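Local structure of vitamin B12-binding protein (Vibrio cholerae O395, 5YSC) at residues G87-P90 / R91-A94; K133-H136 / D137-R141; Q55-E58 / L59-A63; D256-E259 / Q260-Y264. The protein binds vitamin B12 (cobalamin) in the periplasm and probably delivers it to BtuC, the membrane subunit of the BtuCDF import transporter. All coordinates share one frame; numbering follows the deposited sequence.

Interaction 1 of 4, residues G87-P90 / R91-A94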
ATOM      1  N   GLY A  87      -9.169   4.337  -3.089  1.00 12.70           N
ATOM      2  CA  GLY A  87      -9.616   4.264  -1.716  1.00 13.40           C
ATOM      3  C   GLY A  87     -10.519   5.394  -1.236  1.00 15.65           C
ATOM      4  O   GLY A  87     -11.130   5.290  -0.167  1.00 17.67           O
ATOM      5  N   ASN A  88     -10.565   6.447  -1.939  1.00 11.94           N
ATOM      6  CA  ASN A  88     -11.391   7.583  -1.532  1.00 12.08           C
ATOM      7  C   ASN A  88     -12.820   7.410  -2.053  1.00 14.33           C
ATOM      8  O   ASN A  88     -13.025   6.819  -3.117  1.00 14.95           O
ATOM      9  CB  ASN A  88     -10.885   8.897  -2.101  1.00 13.52           C
ATOM     10  CG  ASN A  88      -9.549   9.360  -1.526  1.00 15.27           C
ATOM     11  OD1 ASN A  88      -8.790   9.993  -2.240  1.00 13.38           O
ATOM     12  ND2 ASN A  88      -9.322   9.158  -0.233  1.00 14.19           N
ATOM     13  N   PRO A  89     -13.816   7.979  -1.378  1.00 12.29           N
ATOM     14  CA  PRO A  89     -15.217   7.867  -1.868  1.00 13.62           C
ATOM     15  C   PRO A  89     -15.396   8.541  -3.218  1.00 13.87           C
ATOM     16  O   PRO A  89     -15.129   9.741  -3.351  1.00 13.75           O
ATOM     17  CB  PRO A  89     -16.010   8.606  -0.786  1.00 14.62           C
ATOM     18  CG  PRO A  89     -15.096   8.736   0.373  1.00 17.56           C
ATOM     19  CD  PRO A  89     -13.741   8.786  -0.151  1.00 14.83           C
ATOM     20  N   PRO A  90     -15.887   7.810  -4.241  1.00 13.82           N
ATOM     21  CA  PRO A  90     -16.014   8.393  -5.590  1.00 14.20           C
ATOM     22  C   PRO A  90     -16.823   9.674  -5.657  1.00 15.14           C
ATOM     23  O   PRO A  90     -16.486  10.575  -6.417  1.00 15.16           O
ATOM     24  CB  PRO A  90     -16.705   7.274  -6.378  1.00 15.22           C
ATOM     25  CG  PRO A  90     -16.351   6.047  -5.686  1.00 20.33           C
ATOM     26  CD  PRO A  90     -16.184   6.365  -4.238  1.00 16.28           C
ATOM     27  N   ARG A  91     -17.928   9.749  -4.913  1.00 14.71           N
ATOM     28  CA  ARG A  91     -18.771  10.933  -4.978  1.00 15.88           C
ATOM     29  C   ARG A  91     -18.020  12.164  -4.511  1.00 15.37           C
ATOM     30  O   ARG A  91     -18.127  13.236  -5.108  1.00 16.02           O
ATOM     31  CB  ARG A  91     -20.030  10.727  -4.126  1.00 17.23           C
ATOM     32  CG  ARG A  91     -20.916  11.959  -4.048  1.00 18.69           C
ATOM     33  CD  ARG A  91     -22.184  11.694  -3.278  1.00 20.34           C
ATOM     34  NE  ARG A  91     -22.958  12.910  -3.073  1.00 22.81           N
ATOM     35  CZ  ARG A  91     -23.825  13.425  -3.940  1.00 23.46           C
ATOM     36  NH1 ARG A  91     -24.483  14.539  -3.631  1.00 24.68           N
ATOM     37  NH2 ARG A  91     -24.030  12.853  -5.119  1.00 23.18           N
ATOM     38  N   GLU A  92     -17.256  12.037  -3.418  1.00 17.43           N
ATOM     39  CA  GLU A  92     -16.592  13.215  -2.886  1.00 16.52           C
ATOM     40  C   GLU A  92     -15.460  13.683  -3.797  1.00 15.71           C
ATOM     41  O   GLU A  92     -15.233  14.897  -3.927  1.00 16.31           O
ATOM     42  CB  GLU A  92     -16.112  12.930  -1.460  1.00 16.65           C
ATOM     43  CG  GLU A  92     -17.178  13.139  -0.412  1.00 21.86           C
ATOM     44  CD  GLU A  92     -17.735  11.851   0.118  1.00 29.13           C
ATOM     45  OE1 GLU A  92     -17.637  11.600   1.361  1.00 29.71           O
ATOM     46  OE2 GLU A  92     -18.264  11.076  -0.711  1.00 31.89           O
ATOM     47  N   LEU A  93     -14.712  12.748  -4.413  1.00 16.63           N
ATOM     48  CA  LEU A  93     -13.704  13.141  -5.397  1.00 15.95           C
ATOM     49  C   LEU A  93     -14.349  13.811  -6.587  1.00 17.40           C
ATOM     50  O   LEU A  93     -13.846  14.821  -7.092  1.00 17.49           O
ATOM     51  CB  LEU A  93     -12.909  11.937  -5.878  1.00 16.75           C
ATOM     52  CG  LEU A  93     -11.900  11.268  -4.987  1.00 19.37           C
ATOM     53  CD1 LEU A  93     -11.163  10.218  -5.810  1.00 16.34           C
ATOM     54  CD2 LEU A  93     -10.951  12.299  -4.420  1.00 18.36           C
ATOM     55  N   ALA A  94     -15.470  13.257  -7.061  1.00 14.13           N
ATOM     56  CA  ALA A  94     -16.164  13.898  -8.168  1.00 15.53           C
ATOM     57  C   ALA A  94     -16.577  15.307  -7.776  1.00 16.58           C
ATOM     58  O   ALA A  94     -16.412  16.256  -8.556  1.00 18.04           O
ATOM     59  CB  ALA A  94     -17.382  13.065  -8.601  1.00 16.44           C
TER
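The first turn of helix 90-98 is started by two successive prolines: its amides bond to the carbonyls of P89 and P90, while L93 and E92 pack back on the loop residues N88 and P89. P89 stands at the N-cap, and its carbonyl oxygen takes the first i to i+4 bond of the helix, from L93 N at 3.2 Å, nearly straight (N-H...O 170°) and almost along the C=O axis. E92 N is close to the same oxygen, but its bond is weak and strongly bent (122°). One step on, A94 N donates to P90 O at 2.9 Å. P90, the first residue of the helix proper, has no N-H, and the helical pattern requires none at this position, which makes proline a common choice there.

In this periplasmic binding protein fold, strand 80-83 of a four-stranded parallel sheet leads through the loop into helix 90-98. L93 and N88 cross at about a right angle, with L93 CD2 3.8 Å from N88 OD1 and L93 CG 3.9 Å from N88 CB. The amide itself is held elsewhere, OD1 by W84 N and ND2 by L26 O. E92 bends at chi2 (105°) so that its carboxylate folds back beside the P89 ring, OE2 lying 3.3 Å from P89 CB; a negative group there should interact favourably with the helix dipole. R91 extends away from the loop, whereas G87, two residues before the N-cap, touches the bound cyanocobalamin at the rim of the ligand pocket.

Interaction 2 of 4, residues K133-H136 / D137-R141; sequences KAAH and DFRQR
A135 and R139 meet on the tightly packed flank of helix 128-148, K133 and D137 on its looser, more solvent-facing side, and the same backbone ladder serves both. On the packed flank R139 N donates to A135 O at 2.9 Å, while R139 CG lies 3.1 Å from that same oxygen. The R139 chain starts beside its own backbone N (chi1 -69°), which leads it back along the preceding turn; it then extends until NH1 passes 4.0 Å from A135 CB, the guanidinium lying obliquely to the methyl. NH2 makes salt bridges with E119 and D116 of helix 112-122. A134 O receives F138 N at 2.9 Å, and the F138 ring leaves in the direction of the protein interior.

The other side has looser contacts: a weak salt bridge and a carboxylate oxygen at a ring edge. K133 NZ reaches D137 OD2 at 3.5 Å, an i to i+4 pairing, after a lysine chain that is extended until it turns at its last torsion (chi4 64°). D137 also sits at the edge of the H136 imidazole: OD1 lies in the ring plane, 3.4 Å from H136 CD2, with the carboxylate and ring planes 67° apart. Long and on an exposed lysine, the ion pair probably adds little to the main-chain bond from D137 N to K133 O (2.8 Å).

In the fold, F138 rests on I114 and A115 of helix 112-122 and on L255 of helix 254-267, while R141 turns to the latter helix and pairs with D256 and E259.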
ATOM      1  N   LYS A 133      15.247  12.923  -7.805  1.00 30.04           N
ATOM      2  CA  LYS A 133      16.218  12.027  -7.182  1.00 30.54           C
ATOM      3  C   LYS A 133      15.526  10.858  -6.491  1.00 25.98           C
ATOM      4  O   LYS A 133      15.954   9.701  -6.617  1.00 26.43           O
ATOM      5  CB  LYS A 133      17.080  12.800  -6.186  1.00 29.57           C
ATOM      6  CG  LYS A 133      18.077  11.911  -5.473  1.00 28.36           C
ATOM      7  CD  LYS A 133      18.901  12.738  -4.518  1.00 33.53           C
ATOM      8  CE  LYS A 133      19.635  11.870  -3.534  1.00 36.87           C
ATOM      9  NZ  LYS A 133      20.599  11.036  -4.270  1.00 40.24           N
ATOM     10  N   ALA A 134      14.458  11.141  -5.747  1.00 19.88           N
ATOM     11  CA  ALA A 134      13.789  10.063  -5.025  1.00 18.27           C
ATOM     12  C   ALA A 134      13.262   9.008  -5.983  1.00 18.80           C
ATOM     13  O   ALA A 134      13.380   7.809  -5.717  1.00 16.51           O
ATOM     14  CB  ALA A 134      12.669  10.634  -4.161  1.00 16.72           C
ATOM     15  N   ALA A 135      12.667   9.431  -7.106  1.00 19.47           N
ATOM     16  CA  ALA A 135      12.159   8.475  -8.086  1.00 19.42           C
ATOM     17  C   ALA A 135      13.292   7.692  -8.733  1.00 21.51           C
ATOM     18  O   ALA A 135      13.164   6.487  -8.992  1.00 23.16           O
ATOM     19  CB  ALA A 135      11.338   9.204  -9.153  1.00 20.84           C
ATOM     20  N   HIS A 136      14.400   8.375  -8.987  1.00 25.69           N
ATOM     21  CA  HIS A 136      15.547   7.717  -9.578  1.00 28.58           C
ATOM     22  C   HIS A 136      16.028   6.629  -8.639  1.00 28.77           C
ATOM     23  O   HIS A 136      16.244   5.500  -9.053  1.00 27.08           O
ATOM     24  CB  HIS A 136      16.675   8.710  -9.846  1.00 31.93           C
ATOM     25  CG  HIS A 136      17.982   8.058 -10.166  1.00 39.80           C
ATOM     26  ND1 HIS A 136      18.347   7.715 -11.448  1.00 45.18           N
ATOM     27  CD2 HIS A 136      19.002   7.669  -9.368  1.00 40.15           C
ATOM     28  CE1 HIS A 136      19.540   7.149 -11.427  1.00 46.34           C
ATOM     29  NE2 HIS A 136      19.960   7.111 -10.176  1.00 44.77           N
ATOM     30  N   ASP A 137      16.183   6.981  -7.369  1.00 23.70           N
ATOM     31  CA  ASP A 137      16.690   6.023  -6.388  1.00 21.05           C
ATOM     32  C   ASP A 137      15.728   4.853  -6.242  1.00 18.51           C
ATOM     33  O   ASP A 137      16.149   3.697  -6.172  1.00 19.48           O
ATOM     34  CB  ASP A 137      16.909   6.711  -5.039  1.00 19.03           C
ATOM     35  CG  ASP A 137      18.080   7.700  -5.047  1.00 26.56           C
ATOM     36  OD1 ASP A 137      18.944   7.595  -5.930  1.00 26.94           O
ATOM     37  OD2 ASP A 137      18.129   8.586  -4.177  1.00 26.54           O
ATOM     38  N   PHE A 138      14.426   5.142  -6.175  1.00 17.46           N
ATOM     39  CA  PHE A 138      13.417   4.079  -6.121  1.00 18.00           C
ATOM     40  C   PHE A 138      13.564   3.124  -7.291  1.00 22.81           C
ATOM     41  O   PHE A 138      13.518   1.901  -7.126  1.00 19.53           O
ATOM     42  CB  PHE A 138      11.993   4.670  -6.131  1.00 16.19           C
ATOM     43  CG  PHE A 138      10.914   3.650  -5.947  1.00 15.44           C
ATOM     44  CD1 PHE A 138      10.474   2.904  -7.006  1.00 17.56           C
ATOM     45  CD2 PHE A 138      10.328   3.426  -4.696  1.00 13.00           C
ATOM     46  CE1 PHE A 138       9.492   1.946  -6.850  1.00 16.29           C
ATOM     47  CE2 PHE A 138       9.347   2.474  -4.531  1.00 13.12           C
ATOM     48  CZ  PHE A 138       8.938   1.714  -5.599  1.00 13.68           C
ATOM     49  N   ARG A 139      13.673   3.672  -8.505  1.00 18.91           N
ATOM     50  CA  ARG A 139      13.775   2.828  -9.684  1.00 20.02           C
ATOM     51  C   ARG A 139      15.006   1.932  -9.624  1.00 25.04           C
ATOM     52  O   ARG A 139      14.952   0.750  -9.993  1.00 23.46           O
ATOM     53  CB  ARG A 139      13.801   3.712 -10.930  1.00 22.16           C
ATOM     54  CG  ARG A 139      12.459   4.397 -11.184  1.00 21.22           C
ATOM     55  CD  ARG A 139      12.308   4.947 -12.613  1.00 29.13           C
ATOM     56  NE  ARG A 139      10.944   5.443 -12.851  1.00 28.79           N
ATOM     57  CZ  ARG A 139      10.590   6.723 -12.914  1.00 29.29           C
ATOM     58  NH1 ARG A 139      11.490   7.692 -12.808  1.00 32.29           N
ATOM     59  NH2 ARG A 139       9.316   7.039 -13.135  1.00 23.76           N
ATOM     60  N   GLN A 140      16.129   2.485  -9.175  1.00 24.20           N
ATOM     61  CA  GLN A 140      17.340   1.679  -9.116  1.00 24.40           C
ATOM     62  C   GLN A 140      17.211   0.582  -8.070  1.00 22.01           C
ATOM     63  O   GLN A 140      17.515  -0.582  -8.346  1.00 22.51           O
ATOM     64  CB  GLN A 140      18.560   2.555  -8.835  1.00 26.61           C
ATOM     65  CG  GLN A 140      19.864   1.747  -8.924  1.00 32.70           C
ATOM     66  CD  GLN A 140      19.981   1.011 -10.250  1.00 38.31           C
ATOM     67  OE1 GLN A 140      20.308  -0.193 -10.301  1.00 40.99           O
ATOM     68  NE2 GLN A 140      19.670   1.721 -11.336  1.00 37.55           N
ATOM     69  N   ARG A 141      16.692   0.905  -6.881  1.00 21.96           N
ATOM     70  CA  ARG A 141      16.516  -0.145  -5.875  1.00 23.96           C
ATOM     71  C   ARG A 141      15.503  -1.184  -6.344  1.00 22.43           C
ATOM     72  O   ARG A 141      15.665  -2.380  -6.098  1.00 21.51           O
ATOM     73  CB  ARG A 141      16.093   0.458  -4.531  1.00 19.54           C
ATOM     74  CG  ARG A 141      15.989  -0.584  -3.430  1.00 18.62           C
ATOM     75  CD  ARG A 141      15.672   0.022  -2.085  1.00 19.06           C
ATOM     76  NE  ARG A 141      15.507  -1.038  -1.081  1.00 17.96           N
ATOM     77  CZ  ARG A 141      14.853  -0.901   0.077  1.00 16.61           C
ATOM     78  NH1 ARG A 141      14.273   0.241   0.415  1.00 16.66           N
ATOM     79  NH2 ARG A 141      14.738  -1.919   0.896  1.00 15.76           N
TER

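Interaction 3 of 4, residues Q55-E58 / L59-A63; sequences QALE and LERVA. With SO4 (sulfate ion), chain C.
R61 reaches back to A56 with NH1, which donates to A56 O at 3.0 Å (N-H...O 162°), the oxygen lying near the guanidinium plane. The same nitrogen also bonds to L59 O at 2.9 Å, while L57 O sits over one face of the group. A bend at chi2 (86°) returns the arginine chain towards the turn. The NE-NH2 edge binds a sulfate ion, probably from the crystallisation liquor, in bidentate fashion: NE to O4 at 2.6 Å and NH2 to O1 at 2.8 Å.

The turn that presents A56 O is the end of a 3-10 segment in the loop between strand 43-45 and helix 70-76. L59 N donates to A56 O at 3.2 Å, an i to i+3 bond; it arrives from above the carbonyl plane, on the face opposite the one used by R61 NH1, giving A56 O two donors.

Further out, S50 O takes a hydrogen bond from R61 NH2, and the sulfate is also held by the backbone N of Y49, a residue predicted to bind cyanocobalamin. L59 packs on Y35 of helix 28-36 and on L43, and A56 on T31.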
ATOM      1  N   GLN A  55       6.434  13.795  11.190  1.00 14.51           N
ATOM      2  CA  GLN A  55       5.993  15.179  11.357  1.00 16.91           C
ATOM      3  C   GLN A  55       4.599  15.389  10.755  1.00 18.50           C
ATOM      4  O   GLN A  55       3.925  16.364  11.086  1.00 20.45           O
ATOM      5  CB  GLN A  55       6.990  16.155  10.720  1.00 20.08           C
ATOM      6  CG  GLN A  55       7.199  16.008   9.256  1.00 19.85           C
ATOM      7  CD  GLN A  55       8.535  16.579   8.795  1.00 28.42           C
ATOM      8  OE1 GLN A  55       9.369  15.862   8.225  1.00 29.36           O
ATOM      9  NE2 GLN A  55       8.747  17.872   9.051  1.00 27.93           N
ATOM     10  N   ALA A  56       4.162  14.474   9.891  1.00 13.69           N
ATOM     11  CA  ALA A  56       2.850  14.604   9.258  1.00 14.01           C
ATOM     12  C   ALA A  56       1.728  14.488  10.273  1.00 16.83           C
ATOM     13  O   ALA A  56       0.601  14.921   9.992  1.00 17.84           O
ATOM     14  CB  ALA A  56       2.635  13.552   8.157  1.00 13.59           C
ATOM     15  N   LEU A  57       2.009  13.880  11.433  1.00 19.22           N
ATOM     16  CA  LEU A  57       1.061  13.846  12.538  1.00 22.64           C
ATOM     17  C   LEU A  57       0.612  15.250  12.923  1.00 24.17           C
ATOM     18  O   LEU A  57      -0.473  15.433  13.474  1.00 30.87           O
ATOM     19  CB  LEU A  57       1.730  13.178  13.745  1.00 24.51           C
ATOM     20  CG  LEU A  57       2.041  11.696  13.634  1.00 23.40           C
ATOM     21  CD1 LEU A  57       3.111  11.283  14.701  1.00 21.50           C
ATOM     22  CD2 LEU A  57       0.725  10.931  13.795  1.00 22.61           C
ATOM     23  N   GLU A  58       1.439  16.214  12.663  1.00 24.86           N
ATOM     24  CA  GLU A  58       1.180  17.598  13.066  1.00 27.50           C
ATOM     25  C   GLU A  58       0.137  18.321  12.204  1.00 29.18           C
ATOM     26  O   GLU A  58      -0.310  19.346  12.564  1.00 32.33           O
ATOM     27  CB  GLU A  58       2.505  18.426  13.007  1.00 31.59           C
ATOM     28  CG  GLU A  58       2.460  19.788  13.648  1.00 41.83           C
ATOM     29  CD  GLU A  58       3.789  20.441  13.881  1.00 48.04           C
ATOM     30  OE1 GLU A  58       4.714  20.082  13.230  1.00 45.03           O
ATOM     31  OE2 GLU A  58       3.871  21.313  14.766  1.00 53.06           O
ATOM     32  N   LEU A  59      -0.217  17.768  11.084  1.00 23.82           N
ATOM     33  CA  LEU A  59      -1.094  18.444  10.175  1.00 23.86           C
ATOM     34  C   LEU A  59      -2.542  18.118  10.334  1.00 24.23           C
ATOM     35  O   LEU A  59      -2.871  17.095  10.756  1.00 23.38           O
ATOM     36  CB  LEU A  59      -0.681  18.151   8.781  1.00 23.88           C
ATOM     37  CG  LEU A  59       0.755  18.423   8.373  1.00 22.29           C
ATOM     38  CD1 LEU A  59       1.173  17.870   7.023  1.00 19.62           C
ATOM     39  CD2 LEU A  59       0.983  19.894   8.423  1.00 28.03           C
ATOM     40  N   GLU A  60      -3.436  19.030   9.969  1.00 23.87           N
ATOM     41  CA  GLU A  60      -4.820  18.675  10.217  1.00 23.57           C
ATOM     42  C   GLU A  60      -5.298  17.612   9.225  1.00 21.75           C
ATOM     43  O   GLU A  60      -4.732  17.427   8.144  1.00 19.69           O
ATOM     44  CB  GLU A  60      -5.740  19.903  10.225  1.00 34.73           C
ATOM     45  CG  GLU A  60      -5.795  20.753   9.018  1.00 38.97           C
ATOM     46  CD  GLU A  60      -6.770  21.915   9.218  1.00 45.72           C
ATOM     47  OE1 GLU A  60      -7.643  21.848  10.119  1.00 44.45           O
ATOM     48  OE2 GLU A  60      -6.649  22.910   8.490  1.00 52.05           O
ATOM     49  N   ARG A  61      -6.309  16.862   9.653  1.00 22.32           N
ATOM     50  CA  ARG A  61      -6.869  15.742   8.906  1.00 23.41           C
ATOM     51  C   ARG A  61      -8.149  16.161   8.191  1.00 23.87           C
ATOM     52  O   ARG A  61      -8.990  16.856   8.769  1.00 25.28           O
ATOM     53  CB  ARG A  61      -7.164  14.591   9.849  1.00 18.36           C
ATOM     54  CG  ARG A  61      -5.973  13.720  10.106  1.00 16.86           C
ATOM     55  CD  ARG A  61      -5.051  14.165  11.213  1.00 17.98           C
ATOM     56  NE  ARG A  61      -4.045  13.105  11.338  1.00 19.39           N
ATOM     57  CZ  ARG A  61      -2.776  13.182  10.948  1.00 20.87           C
ATOM     58  NH1 ARG A  61      -2.243  14.320  10.510  1.00 18.96           N
ATOM     59  NH2 ARG A  61      -2.023  12.107  11.056  1.00 19.35           N
ATOM     60  N   VAL A  62      -8.294  15.741   6.936  1.00 20.17           N
ATOM     61  CA  VAL A  62      -9.516  16.056   6.196  1.00 20.86           C
ATOM     62  C   VAL A  62     -10.086  14.821   5.524  1.00 20.65           C
ATOM     63  O   VAL A  62     -10.948  14.929   4.651  1.00 20.62           O
ATOM     64  CB  VAL A  62      -9.278  17.163   5.160  1.00 22.39           C
ATOM     65  CG1 VAL A  62      -9.022  18.506   5.872  1.00 23.88           C
ATOM     66  CG2 VAL A  62      -8.140  16.814   4.216  1.00 18.02           C
ATOM     67  N   ALA A  63      -9.623  13.637   5.895  1.00 19.85           N
ATOM     68  CA  ALA A  63     -10.128  12.453   5.210  1.00 21.40           C
ATOM     69  C   ALA A  63      -9.877  11.209   6.048  1.00 22.57           C
ATOM     70  O   ALA A  63      -8.887  11.115   6.777  1.00 22.02           O
ATOM     71  CB  ALA A  63      -9.499  12.277   3.830  1.00 20.11           C
TER
HETATM   72  S   SO4 C 402      -4.843  10.142  12.812  1.00 51.59           S
HETATM   73  O1  SO4 C 402      -3.555  10.052  12.102  1.00 36.29           O
HETATM   74  O2  SO4 C 402      -4.612  10.279  14.251  1.00 62.11           O
HETATM   75  O3  SO4 C 402      -5.590   8.911  12.561  1.00 54.97           O
HETATM   76  O4  SO4 C 402      -5.610  11.313  12.384  1.00 57.24           O

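Interaction 4 of 4, residues D256-E259 / Q260-Y264; sequences DAVE and QVCTY
E259, Q260 and V258 are the residues most buried by this contact in helix 254-267: E259 and V258 receive bonds from the following turn, while Q260 reaches back to the preceding one. The carbonyl of E259 is doubly bound by T263: T263 N and T263 OG1 both donate to E259 O, each at 2.8 Å, from opposite faces of the carbonyl plane. The threonine hydroxyl gets there because OG1 lies beside its own backbone N (chi1 -66°), turned back towards the previous turn. OG1 has a further weak bond with Y149 OH, while the E259 carboxylate points off the helix and pairs with R141.

Q260 belongs to the ladder through its N, which donates to D256 O at 2.9 Å, and its CB lies 3.5 Å from that oxygen. From there the side chain runs fully extended, with CG anti to the backbone N (chi1 -175°), and carries OE1 to the backbone N of N243; W246 of helix 244-248 also touches it.

V258 faces the buried side. Its carbonyl oxygen takes C262 N at 2.8 Å and has C262 SG 3.4 Å away, and its CG1 meets that sulfur at 4.0 Å, an apolar contact along one helical flank. V178 of helix 176-181 packs against V258 from outside the segment.

Two familiar devices are thus combined: a threonine hydroxyl returning to the carbonyl four residues earlier, as is common in helices, and a helix-borne cysteine whose disulfide to C182 ties the C-terminal helix of this periplasmic binding protein to the chain just after helix 176-181.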
ATOM      1  N   ASP A 256      10.964  -1.890   1.236  1.00 10.32           N
ATOM      2  CA  ASP A 256      11.200  -2.750   2.397  1.00  9.88           C
ATOM      3  C   ASP A 256      10.157  -3.864   2.495  1.00  9.17           C
ATOM      4  O   ASP A 256      10.467  -4.981   2.903  1.00 10.89           O
ATOM      5  CB  ASP A 256      11.207  -1.939   3.703  1.00 11.12           C
ATOM      6  CG  ASP A 256      12.507  -1.137   3.899  1.00 11.19           C
ATOM      7  OD1 ASP A 256      13.571  -1.574   3.407  1.00 11.52           O
ATOM      8  OD2 ASP A 256      12.476  -0.067   4.496  1.00 10.70           O
ATOM      9  N   ALA A 257       8.911  -3.603   2.111  1.00  9.52           N
ATOM     10  CA  ALA A 257       7.970  -4.706   2.024  1.00 10.84           C
ATOM     11  C   ALA A 257       8.387  -5.725   0.970  1.00 12.56           C
ATOM     12  O   ALA A 257       8.187  -6.924   1.166  1.00 12.40           O
ATOM     13  CB  ALA A 257       6.568  -4.203   1.698  1.00  9.66           C
ATOM     14  N   VAL A 258       8.872  -5.264  -0.190  1.00  9.72           N
ATOM     15  CA  VAL A 258       9.403  -6.189  -1.187  1.00 11.43           C
ATOM     16  C   VAL A 258      10.476  -7.065  -0.572  1.00 11.11           C
ATOM     17  O   VAL A 258      10.445  -8.290  -0.692  1.00 14.27           O
ATOM     18  CB  VAL A 258       9.916  -5.435  -2.415  1.00 15.05           C
ATOM     19  CG1 VAL A 258      10.713  -6.363  -3.313  1.00 15.54           C
ATOM     20  CG2 VAL A 258       8.719  -4.852  -3.188  1.00 13.67           C
ATOM     21  N   GLU A 259      11.438  -6.466   0.102  1.00 13.13           N
ATOM     22  CA  GLU A 259      12.473  -7.275   0.752  1.00 12.05           C
ATOM     23  C   GLU A 259      11.858  -8.272   1.744  1.00 12.49           C
ATOM     24  O   GLU A 259      12.262  -9.448   1.803  1.00 15.40           O
ATOM     25  CB  GLU A 259      13.491  -6.319   1.416  1.00 12.53           C
ATOM     26  CG  GLU A 259      14.895  -6.746   1.362  1.00 18.74           C
ATOM     27  CD  GLU A 259      15.841  -5.679   1.891  1.00 17.87           C
ATOM     28  OE1 GLU A 259      16.037  -4.640   1.201  1.00 15.70           O
ATOM     29  OE2 GLU A 259      16.404  -5.907   2.994  1.00 16.70           O
ATOM     30  N   GLN A 260      10.912  -7.823   2.571  1.00 11.35           N
ATOM     31  CA  GLN A 260      10.361  -8.689   3.618  1.00 10.41           C
ATOM     32  C   GLN A 260       9.607  -9.853   2.997  1.00 13.46           C
ATOM     33  O   GLN A 260       9.812 -11.018   3.362  1.00 13.20           O
ATOM     34  CB  GLN A 260       9.434  -7.879   4.542  1.00 10.75           C
ATOM     35  CG  GLN A 260       8.915  -8.665   5.738  1.00 10.74           C
ATOM     36  CD  GLN A 260       8.010  -7.873   6.629  1.00 12.20           C
ATOM     37  OE1 GLN A 260       7.101  -7.178   6.177  1.00 10.25           O
ATOM     38  NE2 GLN A 260       8.243  -7.989   7.926  1.00 15.51           N
ATOM     39  N   VAL A 261       8.712  -9.536   2.055  1.00 10.77           N
ATOM     40  CA  VAL A 261       7.924 -10.554   1.379  1.00 12.55           C
ATOM     41  C   VAL A 261       8.820 -11.535   0.648  1.00 12.03           C
ATOM     42  O   VAL A 261       8.671 -12.757   0.790  1.00 15.81           O
ATOM     43  CB  VAL A 261       6.919  -9.899   0.404  1.00 10.84           C
ATOM     44  CG1 VAL A 261       6.324 -10.942  -0.577  1.00 14.57           C
ATOM     45  CG2 VAL A 261       5.860  -9.266   1.229  1.00 10.58           C
ATOM     46  N   CYS A 262       9.755 -11.000  -0.144  1.00 13.18           N
ATOM     47  CA  CYS A 262      10.637 -11.811  -0.976  1.00 16.93           C
ATOM     48  C   CYS A 262      11.557 -12.688  -0.139  1.00 17.59           C
ATOM     49  O   CYS A 262      11.835 -13.843  -0.502  1.00 17.23           O
ATOM     50  CB  CYS A 262      11.458 -10.907  -1.864  1.00 18.66           C
ATOM     51  SG  CYS A 262      10.716 -10.364  -3.394  1.00 22.96           S
ATOM     52  N   THR A 263      12.048 -12.165   0.978  1.00 11.56           N
ATOM     53  CA  THR A 263      12.863 -12.997   1.862  1.00 12.01           C
ATOM     54  C   THR A 263      12.057 -14.169   2.411  1.00 12.26           C
ATOM     55  O   THR A 263      12.530 -15.307   2.427  1.00 14.10           O
ATOM     56  CB  THR A 263      13.442 -12.156   3.000  1.00 10.93           C
ATOM     57  OG1 THR A 263      14.374 -11.206   2.473  1.00 13.03           O
ATOM     58  CG2 THR A 263      14.138 -13.075   4.072  1.00 11.57           C
ATOM     59  N   TYR A 264      10.822 -13.916   2.852  1.00 15.32           N
ATOM     60  CA  TYR A 264       9.964 -14.983   3.356  1.00 14.91           C
ATOM     61  C   TYR A 264       9.590 -15.995   2.273  1.00 19.93           C
ATOM     62  O   TYR A 264       9.576 -17.207   2.530  1.00 20.47           O
ATOM     63  CB  TYR A 264       8.695 -14.391   3.970  1.00 14.26           C
ATOM     64  CG  TYR A 264       8.851 -13.920   5.408  1.00 15.50           C
ATOM     65  CD1 TYR A 264       9.421 -14.757   6.371  1.00 15.77           C
ATOM     66  CD2 TYR A 264       8.389 -12.666   5.828  1.00 14.35           C
ATOM     67  CE1 TYR A 264       9.563 -14.364   7.686  1.00 15.72           C
ATOM     68  CE2 TYR A 264       8.536 -12.267   7.159  1.00 16.61           C
ATOM     69  CZ  TYR A 264       9.116 -13.122   8.075  1.00 17.78           C
ATOM     70  OH  TYR A 264       9.283 -12.757   9.383  1.00 15.95           O
TER

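Overall arrangement
Place in the fold sets the chemistry of the four contacts. Interaction 3 is a surface contact, in which an arginine bridges a turn and a sulfate ion, whereas interactions 1, 2 and 4 are partly buried. Interaction 1 opens an i to i+4 ladder at a helix start near the ligand; interactions 2 and 4 lie within theirs, interaction 2 adding a weak ion pair on its exposed side, interaction 4 a buried apolar flank and a disulfide. The helices of interactions 2 and 4 are joined by the salt bridges of R141. Interactions 1 and 3 approach to about 5 Å between nearest atoms without touching, and both lie on the opposite side of the chain's centre from interaction 4.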